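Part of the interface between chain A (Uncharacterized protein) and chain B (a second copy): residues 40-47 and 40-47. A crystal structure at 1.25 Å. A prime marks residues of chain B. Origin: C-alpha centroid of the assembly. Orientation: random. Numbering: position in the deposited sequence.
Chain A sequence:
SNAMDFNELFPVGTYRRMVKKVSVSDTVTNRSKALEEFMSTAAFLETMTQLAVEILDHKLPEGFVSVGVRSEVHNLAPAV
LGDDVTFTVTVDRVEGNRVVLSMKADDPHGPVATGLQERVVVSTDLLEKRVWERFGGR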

# COMPACT_ATOMS: atom_id res chain seq x y z
N SER A 40 -6.75 -7.25 0.33
CA SER A 40 -5.29 -7.11 0.28
C SER A 40 -4.82 -5.82 0.93
O SER A 40 -5.55 -4.84 1.11
CB SER A 40 -4.85 -7.07 -1.16
OG SER A 40 -5.20 -5.84 -1.76
N THR A 41 -3.54 -5.80 1.26
CA THR A 41 -2.93 -4.59 1.79
C THR A 41 -3.03 -3.44 0.81
O THR A 41 -3.30 -2.31 1.21
CB THR A 41 -1.48 -4.83 2.16
OG1 THR A 41 -1.42 -6.01 2.99
CG2 THR A 41 -0.91 -3.65 2.95
N ALA A 42 -2.85 -3.71 -0.47
CA ALA A 42 -2.95 -2.68 -1.49
C ALA A 42 -4.34 -2.06 -1.49
O ALA A 42 -4.49 -0.83 -1.66
CB ALA A 42 -2.64 -3.23 -2.89
N ALA A 43 -5.37 -2.87 -1.29
CA ALA A 43 -6.74 -2.36 -1.23
C ALA A 43 -6.94 -1.47 -0.02
O ALA A 43 -7.61 -0.43 -0.12
CB ALA A 43 -7.73 -3.51 -1.22
N PHE A 44 -6.45 -1.87 1.13
CA PHE A 44 -6.52 -1.00 2.31
C PHE A 44 -5.84 0.33 2.03
O PHE A 44 -6.36 1.39 2.38
CB PHE A 44 -5.89 -1.65 3.54
CG PHE A 44 -6.73 -2.72 4.15
CD1 PHE A 44 -7.84 -2.42 4.89
CD2 PHE A 44 -6.36 -4.04 4.08
CE1 PHE A 44 -8.61 -3.38 5.46
CE2 PHE A 44 -7.12 -5.02 4.68
CZ PHE A 44 -8.25 -4.69 5.37
N LEU A 45 -4.69 0.28 1.37
CA LEU A 45 -3.94 1.49 1.04
C LEU A 45 -4.72 2.38 0.06
O LEU A 45 -4.83 3.59 0.27
CB LEU A 45 -2.56 1.12 0.52
CG LEU A 45 -1.44 2.13 0.74
CD1 LEU A 45 -0.10 1.46 0.52
CD2 LEU A 45 -1.56 3.35 -0.14
N GLU A 46 -5.24 1.80 -1.01
CA GLU A 46 -5.98 2.56 -1.99
C GLU A 46 -7.15 3.32 -1.33
O GLU A 46 -7.44 4.47 -1.65
CB GLU A 46 -6.51 1.62 -3.07
CG GLU A 46 -7.29 2.33 -4.14
CD GLU A 46 -7.91 1.40 -5.15
OE1 GLU A 46 -7.55 0.20 -5.17
OE2 GLU A 46 -8.75 1.89 -5.94
N THR A 47 -7.84 2.65 -0.40
CA THR A 47 -9.00 3.24 0.23
C THR A 47 -8.60 4.37 1.19
O THR A 47 -9.23 5.42 1.26
CB THR A 47 -9.83 2.16 0.93
OG1 THR A 47 -10.09 1.05 0.04
CG2 THR A 47 -11.10 2.77 1.45
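Chain B 40-47: STAAFLET

The two copies meet about an exact two-fold axis, so each stretch presents the same residues to the other and every contact between unlike residues occurs twice. In chain B, as in chain A, residues 41-47 are helical and the helix continues later in the chain, while Ser40′ stands just before its first turn. The backbone torsions of Thr41′ through Thr47′ stay close to helical values, from -60/-39° at Thr41′ to -72/-39° at Thr47′, whereas Ser40′ is extended at -82/162°. The two helices run almost exactly antiparallel, with 172° between their N-to-C directions, and their axes approach to 8.7 Å. The register is centred on alanine: the CA atoms of Ala42 and Ala42′ lie 5.0 Å apart. From this point the antiparallel course carries the first turn of each helix along the following turn of the other.

Each helix is held in shape by its own hydrogen bonds. In chain B, Phe44′ N donates to Ser40′ O at 3.1 Å, Leu45′ N to Thr41′ O at 2.9 Å, Glu46′ N to Ala42′ O at 2.8 Å and Thr47′ N to Ala43′ O at 3.1 Å. Ser40′, in the p rotamer, caps the N-terminus: its OG accepts from Ala43′ N at 3.0 Å, satisfying an amide that has no carbonyl one turn earlier in the helix to receive it. Farther along, Thr47′ OG1 donates to Ala43′ O at 2.9 Å, so that this carbonyl accepts from both the backbone and the side chain of Thr47′. The same bonds recur in chain A.

No hydrogen bond joins the two stretches; they pack through van der Waals contact, burying 334 Å² summed over both sides. The small side chain of alanine suits the close approach at the centre. Although the CA-to-CB bond of Ala42 points sideways, its CB lies 3.9 Å from Ala42′ O and 4.2 Å from Glu46′ CB. The latter contact engages the aliphatic base of the glutamate; its carboxylate atom OE2 is hydrogen-bonded elsewhere in the structure.

Leucine makes the largest contribution to the buried surface. The CA-to-CB bond of Leu45′ points toward the chain A stretch, and its side chain, with chi1 at -152° and chi2 at 164°, reaches the first turn of the opposing helix. There Leu45′ CD1 lies 3.9 Å from Thr41 CG2, a methyl-to-methyl contact, and Leu45′ CD2 lies 4.1 Å from Ala42 N. Leu45 makes the equivalent contacts with Thr41′ and Ala42′. The two leucines also meet each other, but the modelled separation of 2.8 Å between Leu45 CD1 and Leu45′ CD1 is too short for two methyl groups and supports no detailed reading of that pair.

The remaining residues stay out of the contact between the two stretches. The CA-to-CB bond of Ala43′ points away from the chain A stretch, and Ala43′, Ser40′, Phe44′ and Thr47′ bury no surface against that stretch.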

# COMPACT_ATOMS: atom_id res chain seq x y z
N SER B 40 0.84 4.98 -8.53
CA SER B 40 0.31 5.20 -7.18
C SER B 40 1.06 4.38 -6.13
O SER B 40 1.73 3.37 -6.41
CB SER B 40 -1.13 4.78 -7.12
OG SER B 40 -1.24 3.37 -7.17
N THR B 41 0.92 4.79 -4.89
CA THR B 41 1.49 4.04 -3.79
C THR B 41 0.93 2.63 -3.73
O THR B 41 1.67 1.68 -3.47
CB THR B 41 1.26 4.75 -2.47
OG1 THR B 41 1.69 6.11 -2.61
CG2 THR B 41 2.07 4.09 -1.34
N ALA B 42 -0.37 2.48 -3.98
CA ALA B 42 -0.99 1.17 -3.97
C ALA B 42 -0.35 0.26 -5.01
O ALA B 42 -0.15 -0.95 -4.76
CB ALA B 42 -2.50 1.25 -4.23
N ALA B 43 -0.01 0.80 -6.17
CA ALA B 43 0.64 0.02 -7.22
C ALA B 43 2.03 -0.42 -6.79
O ALA B 43 2.43 -1.55 -7.06
CB ALA B 43 0.71 0.81 -8.51
N PHE B 44 2.80 0.47 -6.19
CA PHE B 44 4.10 0.07 -5.65
C PHE B 44 3.95 -1.05 -4.66
O PHE B 44 4.71 -2.03 -4.67
CB PHE B 44 4.83 1.24 -5.00
CG PHE B 44 5.41 2.22 -5.97
CD1 PHE B 44 6.54 1.92 -6.69
CD2 PHE B 44 4.89 3.47 -6.12
CE1 PHE B 44 7.09 2.79 -7.58
CE2 PHE B 44 5.45 4.38 -7.00
CZ PHE B 44 6.55 4.04 -7.73
N LEU B 45 2.93 -0.95 -3.79
CA LEU B 45 2.69 -1.97 -2.79
C LEU B 45 2.29 -3.31 -3.42
O LEU B 45 2.82 -4.36 -3.06
CB LEU B 45 1.64 -1.47 -1.80
CG LEU B 45 1.70 -2.03 -0.38
CD1 LEU B 45 0.87 -1.17 0.55
CD2 LEU B 45 1.26 -3.47 -0.29
N GLU B 46 1.36 -3.28 -4.37
CA GLU B 46 0.92 -4.50 -5.02
C GLU B 46 2.12 -5.25 -5.64
O GLU B 46 2.21 -6.47 -5.59
CB GLU B 46 -0.11 -4.16 -6.10
CG GLU B 46 -0.62 -5.37 -6.82
CD GLU B 46 -1.55 -5.03 -7.96
OE1 GLU B 46 -1.99 -3.86 -8.05
OE2 GLU B 46 -1.85 -5.95 -8.74
N THR B 47 3.03 -4.50 -6.26
CA THR B 47 4.15 -5.10 -6.95
C THR B 47 5.16 -5.68 -5.95
O THR B 47 5.71 -6.77 -6.14
CB THR B 47 4.80 -4.09 -7.89
OG1 THR B 47 3.81 -3.46 -8.74
CG2 THR B 47 5.87 -4.78 -8.70